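Local coordinates for uncharacterized ABC transporter solute-binding protein yclQ (Bacillus subtilis subsp. subtilis str. 168, PDB 3GFV) that binds petrobactin, iron-free or ferric, and its precursor 3,4-dihydroxybenzoic acid, and serves the ABC transporter YclNOPQ in taking up ferric petrobactin, at residues G52-V57 with L69-D74; D97-S102 with K110-I115; A272-S277 with I288-D293. All coordinates share one frame; numbering follows the deposited sequence.

Contact 1: G52-V57 with L69-D74; sequences GLDDIV and LSKFKD
D54 faces K71 and F72 between two short 3-10 turns, 54-56 and 70-73, which lie before and after strand 57-60 in the parallel-sheet lobe of this periplasmic binding protein fold. The first turn follows helix 42-50, whose C-terminal end is closed at G52 by a Schellman motif.

The charged part is a salt bridge. D54 and K71 reach for each other from opposite directions, and OD1 of D54 stands 3.6 Å from NZ of K71, a loose pairing; CE of K71 is equally near that oxygen. The lysine ammonium has a stronger partner in D49 of helix 42-50. Since OD2 of D54 also lies close to OD1 of D49, K71 probably eases the repulsion between two neighbouring carboxylates.

The apolar part centres on F72. CG2 of V57 approaches CE1 of the ring at 4.5 Å, a light touch, while L45 of helix 42-50 and Y77 pack on the phenylalanine from outside the two segments. K71 helps from its own side: with CG lodged between backbone N and carbonyl carbon (chi1 79°), it lays that methylene over one face of the ring, toward the rim.

Carboxylate and ring meet where the two parts join. The D54 group stands nearly upright to the F72 plane, 80° apart, and its OD2 comes to 3.4 Å from CZ.

Contact 2: D97-S102 with K110-I115; sequences DLIIIS and KEFSKI
The ring of F112 is met by two isoleucines of strand 98-101, each in its own way. I101 comes over one face: its CG2 sits 4.1 Å from the ring centroid and 25° off the normal, a CH-pi contact displaced toward the CD2-CE2 side. That methyl gets there because it lies anti to the carbonyl carbon, with CG1 tucked between N and C (chi1 63°).

I99 crosses the phenylalanine at about a right angle and meets the ring from the same side of its plane, obliquely and toward CD1. Its CG2 is 3.9 Å from CD1 of F112, while the extended CG1 branch carries its CD1 on to the helix backbone, 3.6 Å from the carbonyl O of F112. The same terminal methyl also meets I115, at 4.0 Å from CB. No hydrogen bond crosses the contact, which is van der Waals throughout.

The helix runs back almost antiparallel to the strand, at 162° and 8.8 Å between axes, as the middle of a right-handed beta-alpha-beta crossover that ends in strand 118-120. T118 of that strand touches both I99 and F112. Helix 88-93 closes in from beside them, V91 against I99 and I115 and F88 against the F112 ring.

Contact 3: A272-S277 with I288-D293; sequences ATWYLS and IKEVKD
At the edge of the W274 indole, and close to its plane, lies a carboxylate oxygen of E290. The acceptor OE2 is only 6° out of the ring plane. NE1 of W274 donates to OE2 of E290 over 2.8 Å, and the bond is fairly straight, 159° at the hydrogen. Seen from the glutamate the approach is less regular, for the nitrogen arrives from above the carboxylate plane, and the two flat groups are turned 77° against each other. V291 meets the indole obliquely at the far end of the six-membered ring, its CG2 4.1 Å from CH2 of W274. Its branch crosses the tryptophan at about a right angle.

E290 reaches the indole with CG anti to its carbonyl carbon and an extended chain beyond, which slides past W274 in the opposite direction. Both of its oxygens are engaged: OE2 also accepts from NE2 of Q286, one turn earlier in the same helix, and OE1 takes the backbone N of D270, just ahead of helix 271-276. Two donors on OE2 and one on OE1 restrict the carboxylate's rotation and probably favour its ionised form.

The contact thus ties the short helix 271-276 to the C-terminal helix 281-296. M287 of the latter adds to the packing on W274, and T273 touches S283 and Q286. Helix 281-296 in turn rests on the long helix 146-170, where I288 packs on I156, S159 and I160, while Y68 and helix 42-50 lie beside S277.

In the fold
The three contacts follow one another along the chain without touching. Contacts 1 and 2 belong to the lobe built on the five-stranded parallel sheet: strands 57-60 and 98-101 flank strand 37-39, and the contact centres are about 19 Å apart. Contact 3 lies nearer the middle of the molecule, its centre about 8 Å from that of the chain and about 20 Å from contact 1. Helix 42-50 links these two, touching V57 and F72 in one and L276 and S277 in the other. Contacts 2 and 3 are farthest apart, about 28 Å between centres. Within segment 272-277, Y275 meets R104 and R236 from different lobes, consistent with a place at the interlobe cleft where this family binds its ligands.

Contact 1: G52-V57 with L69-D74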
loop_
_atom_site.group_PDB
_atom_site.type_symbol
_atom_site.label_atom_id
_atom_site.label_comp_id
_atom_site.label_asym_id
_atom_site.label_seq_id
_atom_site.Cartn_x
_atom_site.Cartn_y
_atom_site.Cartn_z
ATOM N N GLY A 52 4.602 5.624 -17.365
ATOM C CA GLY A 52 5.757 5.585 -18.246
ATOM C C GLY A 52 6.816 6.607 -17.884
ATOM O O GLY A 52 7.461 7.178 -18.759
ATOM N N LEU A 53 7.012 6.846 -16.592
ATOM C CA LEU A 53 7.958 7.875 -16.165
ATOM C C LEU A 53 9.192 7.317 -15.460
ATOM O O LEU A 53 9.804 8.024 -14.667
ATOM C CB LEU A 53 7.271 8.872 -15.228
ATOM C CG LEU A 53 6.173 9.716 -15.884
ATOM C CD1 LEU A 53 5.302 10.357 -14.827
ATOM C CD2 LEU A 53 6.802 10.774 -16.801
ATOM N N ASP A 54 9.559 6.069 -15.754
ATOM C CA ASP A 54 10.720 5.432 -15.095
ATOM C C ASP A 54 11.975 6.307 -15.251
ATOM O O ASP A 54 12.828 6.389 -14.358
ATOM C CB ASP A 54 11.025 4.059 -15.723
ATOM C CG ASP A 54 9.994 2.994 -15.388
ATOM O OD1 ASP A 54 10.003 1.933 -16.053
ATOM O OD2 ASP A 54 9.184 3.207 -14.474
ATOM N N ASP A 55 12.082 6.962 -16.404
ATOM C CA ASP A 55 13.293 7.695 -16.751
ATOM C C ASP A 55 13.604 8.853 -15.816
ATOM O O ASP A 55 14.746 9.306 -15.759
ATOM C CB ASP A 55 13.220 8.220 -18.189
ATOM C CG ASP A 55 13.381 7.125 -19.211
ATOM O OD1 ASP A 55 13.814 6.013 -18.828
ATOM O OD2 ASP A 55 13.074 7.373 -20.399
ATOM N N ILE A 56 12.603 9.347 -15.096
ATOM C CA ILE A 56 12.844 10.517 -14.255
ATOM C C ILE A 56 12.999 10.156 -12.770
ATOM O O ILE A 56 13.096 11.027 -11.906
ATOM C CB ILE A 56 11.824 11.663 -14.519
ATOM C CG1 ILE A 56 10.377 11.168 -14.365
ATOM C CG2 ILE A 56 12.027 12.239 -15.922
ATOM C CD1 ILE A 56 10.005 10.810 -12.903
ATOM N N VAL A 57 13.024 8.862 -12.486
ATOM C CA VAL A 57 13.298 8.407 -11.121
ATOM C C VAL A 57 14.802 8.366 -10.901
ATOM O O VAL A 57 15.492 7.555 -11.517
ATOM C CB VAL A 57 12.750 7.001 -10.871
ATOM C CG1 VAL A 57 13.008 6.576 -9.427
ATOM C CG2 VAL A 57 11.261 6.956 -11.175
ATOM N N LEU A 69 8.099 -4.592 -8.462
ATOM C CA LEU A 69 9.014 -3.451 -8.645
ATOM C C LEU A 69 10.472 -3.854 -8.854
ATOM O O LEU A 69 11.369 -3.010 -8.786
ATOM C CB LEU A 69 8.912 -2.492 -7.450
ATOM C CG LEU A 69 7.562 -1.776 -7.340
ATOM C CD1 LEU A 69 7.368 -1.067 -6.012
ATOM C CD2 LEU A 69 7.440 -0.790 -8.518
ATOM N N SER A 70 10.717 -5.130 -9.122
ATOM C CA SER A 70 12.109 -5.631 -9.222
ATOM C C SER A 70 12.943 -4.969 -10.322
ATOM O O SER A 70 14.170 -4.938 -10.249
ATOM C CB SER A 70 12.130 -7.157 -9.401
ATOM O OG SER A 70 11.398 -7.535 -10.554
ATOM N N LYS A 71 12.276 -4.435 -11.335
ATOM C CA LYS A 71 12.979 -3.743 -12.415
ATOM C C LYS A 71 13.851 -2.613 -11.852
ATOM O O LYS A 71 14.876 -2.258 -12.424
ATOM C CB LYS A 71 11.966 -3.174 -13.409
ATOM C CG LYS A 71 11.338 -1.881 -12.923
ATOM C CD LYS A 71 10.000 -1.630 -13.585
ATOM C CE LYS A 71 10.145 -1.502 -15.081
ATOM N NZ LYS A 71 8.809 -1.428 -15.724
ATOM N N PHE A 72 13.447 -2.065 -10.711
ATOM C CA PHE A 72 14.163 -0.929 -10.129
ATOM C C PHE A 72 15.489 -1.291 -9.449
ATOM O O PHE A 72 16.185 -0.416 -8.934
ATOM C CB PHE A 72 13.227 -0.131 -9.213
ATOM C CG PHE A 72 12.176 0.642 -9.980
ATOM C CD1 PHE A 72 12.529 1.790 -10.668
ATOM C CD2 PHE A 72 10.861 0.213 -10.024
ATOM C CE1 PHE A 72 11.578 2.507 -11.393
ATOM C CE2 PHE A 72 9.911 0.919 -10.746
ATOM C CZ PHE A 72 10.276 2.075 -11.428
ATOM N N LYS A 73 15.851 -2.571 -9.482
ATOM C CA LYS A 73 17.170 -3.002 -9.011
ATOM C C LYS A 73 18.261 -2.532 -9.978
ATOM O O LYS A 73 19.435 -2.434 -9.617
ATOM C CB LYS A 73 17.226 -4.526 -8.867
ATOM C CG LYS A 73 16.231 -5.077 -7.876
ATOM C CD LYS A 73 16.411 -6.572 -7.652
ATOM C CE LYS A 73 15.424 -7.077 -6.603
ATOM N NZ LYS A 73 15.862 -8.354 -5.969
ATOM N N ASP A 74 17.863 -2.252 -11.214
ATOM C CA ASP A 74 18.786 -1.718 -12.222
ATOM C C ASP A 74 19.639 -0.595 -11.642
ATOM O O ASP A 74 19.128 0.294 -10.973
ATOM C CB ASP A 74 17.996 -1.203 -13.437
ATOM C CG ASP A 74 18.876 -0.963 -14.654
ATOM O OD1 ASP A 74 19.742 -0.056 -14.633
ATOM O OD2 ASP A 74 18.678 -1.681 -15.655
#

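Contact 2: D97-S102 with K110-I115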
loop_
_atom_site.group_PDB
_atom_site.type_symbol
_atom_site.label_atom_id
_atom_site.label_comp_id
_atom_site.label_asym_id
_atom_site.label_seq_id
_atom_site.Cartn_x
_atom_site.Cartn_y
_atom_site.Cartn_z
ATOM N N ASP A 97 15.404 17.094 -8.012
ATOM C CA ASP A 97 14.574 18.289 -8.134
ATOM C C ASP A 97 13.203 18.111 -7.488
ATOM O O ASP A 97 12.434 19.060 -7.382
ATOM C CB ASP A 97 14.486 18.791 -9.594
ATOM C CG ASP A 97 14.129 17.694 -10.594
ATOM O OD1 ASP A 97 13.717 16.584 -10.208
ATOM O OD2 ASP A 97 14.235 17.950 -11.812
ATOM N N LEU A 98 12.935 16.891 -7.008
ATOM C CA LEU A 98 11.709 16.596 -6.262
ATOM C C LEU A 98 11.937 15.357 -5.388
ATOM O O LEU A 98 12.566 14.392 -5.831
ATOM C CB LEU A 98 10.537 16.348 -7.207
ATOM C CG LEU A 98 9.219 15.895 -6.557
ATOM C CD1 LEU A 98 8.615 16.966 -5.664
ATOM C CD2 LEU A 98 8.200 15.461 -7.622
ATOM N N ILE A 99 11.442 15.381 -4.153
ATOM C CA ILE A 99 11.487 14.178 -3.310
ATOM C C ILE A 99 10.060 13.839 -2.896
ATOM O O ILE A 99 9.291 14.727 -2.514
ATOM C CB ILE A 99 12.373 14.371 -2.060
ATOM C CG1 ILE A 99 13.786 14.833 -2.474
ATOM C CG2 ILE A 99 12.451 13.061 -1.271
ATOM C CD1 ILE A 99 14.646 15.318 -1.272
ATOM N N ILE A 100 9.708 12.562 -3.004
ATOM C CA ILE A 100 8.377 12.101 -2.624
ATOM C C ILE A 100 8.522 11.170 -1.431
ATOM O O ILE A 100 9.269 10.178 -1.490
ATOM C CB ILE A 100 7.694 11.332 -3.761
ATOM C CG1 ILE A 100 7.433 12.257 -4.958
ATOM C CG2 ILE A 100 6.404 10.618 -3.246
ATOM C CD1 ILE A 100 6.883 11.514 -6.185
ATOM N N ILE A 101 7.829 11.491 -0.345
ATOM C CA ILE A 101 7.882 10.640 0.848
ATOM C C ILE A 101 6.491 10.199 1.274
ATOM O O ILE A 101 5.479 10.672 0.749
ATOM C CB ILE A 101 8.575 11.353 2.043
ATOM C CG1 ILE A 101 7.778 12.603 2.469
ATOM C CG2 ILE A 101 9.994 11.720 1.672
ATOM C CD1 ILE A 101 8.269 13.275 3.752
ATOM N N SER A 102 6.426 9.279 2.227
ATOM C CA SER A 102 5.143 8.964 2.825
ATOM C C SER A 102 5.311 8.653 4.304
ATOM O O SER A 102 6.210 9.172 4.946
ATOM C CB SER A 102 4.392 7.861 2.060
ATOM O OG SER A 102 5.174 6.690 1.947
ATOM N N LYS A 110 11.278 17.798 7.313
ATOM C CA LYS A 110 12.100 18.999 7.378
ATOM C C LYS A 110 13.492 18.768 6.779
ATOM O O LYS A 110 14.039 19.636 6.097
ATOM C CB LYS A 110 12.209 19.464 8.832
ATOM C CG LYS A 110 13.097 20.644 9.051
ATOM C CD LYS A 110 12.968 21.111 10.500
ATOM C CE LYS A 110 14.049 22.112 10.865
ATOM N NZ LYS A 110 13.820 22.638 12.236
ATOM N N GLU A 111 14.065 17.593 7.052
ATOM C CA GLU A 111 15.409 17.253 6.576
ATOM C C GLU A 111 15.437 17.097 5.049
ATOM O O GLU A 111 16.363 17.550 4.374
ATOM C CB GLU A 111 15.914 15.967 7.263
ATOM C CG GLU A 111 17.415 15.955 7.540
ATOM C CD GLU A 111 17.926 14.662 8.202
ATOM O OE1 GLU A 111 19.082 14.277 7.904
ATOM O OE2 GLU A 111 17.198 14.040 9.016
ATOM N N PHE A 112 14.418 16.440 4.507
ATOM C CA PHE A 112 14.336 16.233 3.070
ATOM C C PHE A 112 14.124 17.570 2.360
ATOM O O PHE A 112 14.685 17.809 1.290
ATOM C CB PHE A 112 13.177 15.296 2.754
ATOM C CG PHE A 112 13.516 13.815 2.884
ATOM C CD1 PHE A 112 14.490 13.236 2.070
ATOM C CD2 PHE A 112 12.833 13.008 3.791
ATOM C CE1 PHE A 112 14.773 11.869 2.158
ATOM C CE2 PHE A 112 13.123 11.642 3.898
ATOM C CZ PHE A 112 14.085 11.077 3.076
ATOM N N SER A 113 13.313 18.434 2.967
ATOM C CA SER A 113 12.986 19.741 2.379
ATOM C C SER A 113 14.193 20.658 2.237
ATOM O O SER A 113 14.192 21.545 1.390
ATOM C CB SER A 113 11.898 20.459 3.176
ATOM O OG SER A 113 10.671 19.761 3.100
ATOM N N LYS A 114 15.220 20.449 3.067
ATOM C CA LYS A 114 16.474 21.185 2.921
ATOM C C LYS A 114 17.234 20.759 1.662
ATOM O O LYS A 114 18.032 21.525 1.120
ATOM C CB LYS A 114 17.365 21.018 4.162
ATOM C CG LYS A 114 16.885 21.780 5.388
ATOM C CD LYS A 114 18.057 22.162 6.298
ATOM C CE LYS A 114 17.615 23.041 7.467
ATOM N NZ LYS A 114 16.846 22.272 8.485
ATOM N N ILE A 115 16.973 19.543 1.186
ATOM C CA ILE A 115 17.634 19.039 -0.022
ATOM C C ILE A 115 16.911 19.475 -1.301
ATOM O O ILE A 115 17.524 19.936 -2.261
ATOM C CB ILE A 115 17.741 17.500 0.010
ATOM C CG1 ILE A 115 18.515 17.044 1.254
ATOM C CG2 ILE A 115 18.386 16.977 -1.264
ATOM C CD1 ILE A 115 18.460 15.552 1.486
#

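Contact 3: A272-S277 with I288-D293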
loop_
_atom_site.group_PDB
_atom_site.type_symbol
_atom_site.label_atom_id
_atom_site.label_comp_id
_atom_site.label_asym_id
_atom_site.label_seq_id
_atom_site.Cartn_x
_atom_site.Cartn_y
_atom_site.Cartn_z
ATOM N N ALA A 272 4.729 -8.615 0.515
ATOM C CA ALA A 272 5.656 -7.524 0.183
ATOM C C ALA A 272 4.930 -6.294 -0.383
ATOM O O ALA A 272 5.180 -5.162 0.034
ATOM C CB ALA A 272 6.753 -8.012 -0.787
ATOM N N THR A 273 4.016 -6.509 -1.322
ATOM C CA THR A 273 3.258 -5.395 -1.878
ATOM C C THR A 273 2.354 -4.746 -0.833
ATOM O O THR A 273 2.311 -3.522 -0.703
ATOM C CB THR A 273 2.448 -5.856 -3.097
ATOM O OG1 THR A 273 3.360 -6.252 -4.124
ATOM C CG2 THR A 273 1.544 -4.733 -3.626
ATOM N N TRP A 274 1.645 -5.570 -0.054
ATOM C CA TRP A 274 0.697 -5.036 0.914
ATOM C C TRP A 274 1.354 -4.300 2.077
ATOM O O TRP A 274 0.827 -3.284 2.555
ATOM C CB TRP A 274 -0.247 -6.137 1.428
ATOM C CG TRP A 274 -1.297 -6.505 0.441
ATOM C CD1 TRP A 274 -1.122 -7.187 -0.729
ATOM C CD2 TRP A 274 -2.694 -6.209 0.529
ATOM N NE1 TRP A 274 -2.331 -7.339 -1.375
ATOM C CE2 TRP A 274 -3.304 -6.715 -0.639
ATOM C CE3 TRP A 274 -3.484 -5.535 1.468
ATOM C CZ2 TRP A 274 -4.683 -6.602 -0.878
ATOM C CZ3 TRP A 274 -4.853 -5.416 1.230
ATOM C CH2 TRP A 274 -5.434 -5.952 0.065
ATOM N N TYR A 275 2.522 -4.788 2.498
ATOM C CA TYR A 275 3.226 -4.209 3.636
ATOM C C TYR A 275 4.170 -3.057 3.248
ATOM O O TYR A 275 4.226 -2.038 3.935
ATOM C CB TYR A 275 3.989 -5.303 4.383
ATOM C CG TYR A 275 4.658 -4.796 5.633
ATOM C CD1 TYR A 275 3.901 -4.450 6.747
ATOM C CD2 TYR A 275 6.033 -4.658 5.696
ATOM C CE1 TYR A 275 4.508 -3.991 7.909
ATOM C CE2 TYR A 275 6.650 -4.200 6.853
ATOM C CZ TYR A 275 5.876 -3.864 7.953
ATOM O OH TYR A 275 6.481 -3.400 9.106
ATOM N N LEU A 276 4.878 -3.200 2.137
ATOM C CA LEU A 276 5.891 -2.201 1.766
ATOM C C LEU A 276 5.336 -1.169 0.808
ATOM O O LEU A 276 5.914 -0.096 0.638
ATOM C CB LEU A 276 7.065 -2.862 1.069
ATOM C CG LEU A 276 7.758 -3.943 1.903
ATOM C CD1 LEU A 276 8.796 -4.674 1.061
ATOM C CD2 LEU A 276 8.356 -3.359 3.182
ATOM N N SER A 277 4.232 -1.495 0.154
ATOM C CA SER A 277 3.743 -0.612 -0.905
ATOM C C SER A 277 2.256 -0.312 -0.731
ATOM O O SER A 277 1.770 -0.176 0.386
ATOM C CB SER A 277 4.029 -1.208 -2.285
ATOM O OG SER A 277 3.752 -0.242 -3.314
ATOM N N ILE A 288 -6.825 -5.118 -5.779
ATOM C CA ILE A 288 -8.219 -5.430 -6.117
ATOM C C ILE A 288 -8.325 -6.853 -6.650
ATOM O O ILE A 288 -9.173 -7.645 -6.208
ATOM C CB ILE A 288 -8.784 -4.432 -7.131
ATOM C CG1 ILE A 288 -8.837 -3.029 -6.514
ATOM C CG2 ILE A 288 -10.196 -4.879 -7.647
ATOM C CD1 ILE A 288 -8.951 -1.921 -7.574
ATOM N N LYS A 289 -7.455 -7.197 -7.594
ATOM C CA LYS A 289 -7.520 -8.500 -8.244
ATOM C C LYS A 289 -7.263 -9.653 -7.275
ATOM O O LYS A 289 -7.907 -10.702 -7.365
ATOM C CB LYS A 289 -6.536 -8.574 -9.412
ATOM C CG LYS A 289 -6.447 -9.964 -10.046
ATOM C CD LYS A 289 -5.353 -10.049 -11.112
ATOM C CE LYS A 289 -5.064 -11.503 -11.504
ATOM N NZ LYS A 289 -6.310 -12.233 -11.889
ATOM N N GLU A 290 -6.329 -9.467 -6.344
ATOM C CA GLU A 290 -6.103 -10.502 -5.342
ATOM C C GLU A 290 -7.360 -10.755 -4.505
ATOM O O GLU A 290 -7.691 -11.910 -4.208
ATOM C CB GLU A 290 -4.962 -10.131 -4.384
ATOM C CG GLU A 290 -3.596 -10.030 -5.034
ATOM C CD GLU A 290 -2.547 -9.642 -3.999
ATOM O OE1 GLU A 290 -2.159 -10.512 -3.225
ATOM O OE2 GLU A 290 -2.137 -8.472 -3.943
ATOM N N VAL A 291 -8.033 -9.684 -4.096
ATOM C CA VAL A 291 -9.236 -9.814 -3.271
ATOM C C VAL A 291 -10.380 -10.452 -4.081
ATOM O O VAL A 291 -11.056 -11.389 -3.608
ATOM C CB VAL A 291 -9.641 -8.454 -2.632
ATOM C CG1 VAL A 291 -10.968 -8.560 -1.883
ATOM C CG2 VAL A 291 -8.551 -7.993 -1.642
ATOM N N LYS A 292 -10.562 -9.960 -5.298
ATOM C CA LYS A 292 -11.617 -10.453 -6.198
ATOM C C LYS A 292 -11.404 -11.940 -6.459
ATOM O O LYS A 292 -12.338 -12.741 -6.351
ATOM C CB LYS A 292 -11.596 -9.673 -7.513
ATOM C CG LYS A 292 -12.584 -10.182 -8.592
ATOM C CD LYS A 292 -12.326 -9.460 -9.926
ATOM C CE LYS A 292 -12.928 -10.188 -11.131
ATOM N NZ LYS A 292 -14.410 -10.247 -11.022
ATOM N N ASP A 293 -10.169 -12.311 -6.794
ATOM C CA ASP A 293 -9.825 -13.726 -7.001
ATOM C C ASP A 293 -10.116 -14.583 -5.775
ATOM O O ASP A 293 -10.651 -15.684 -5.893
ATOM C CB ASP A 293 -8.354 -13.879 -7.396
ATOM C CG ASP A 293 -8.100 -13.506 -8.835
ATOM O OD1 ASP A 293 -9.077 -13.197 -9.567
ATOM O OD2 ASP A 293 -6.914 -13.512 -9.235
#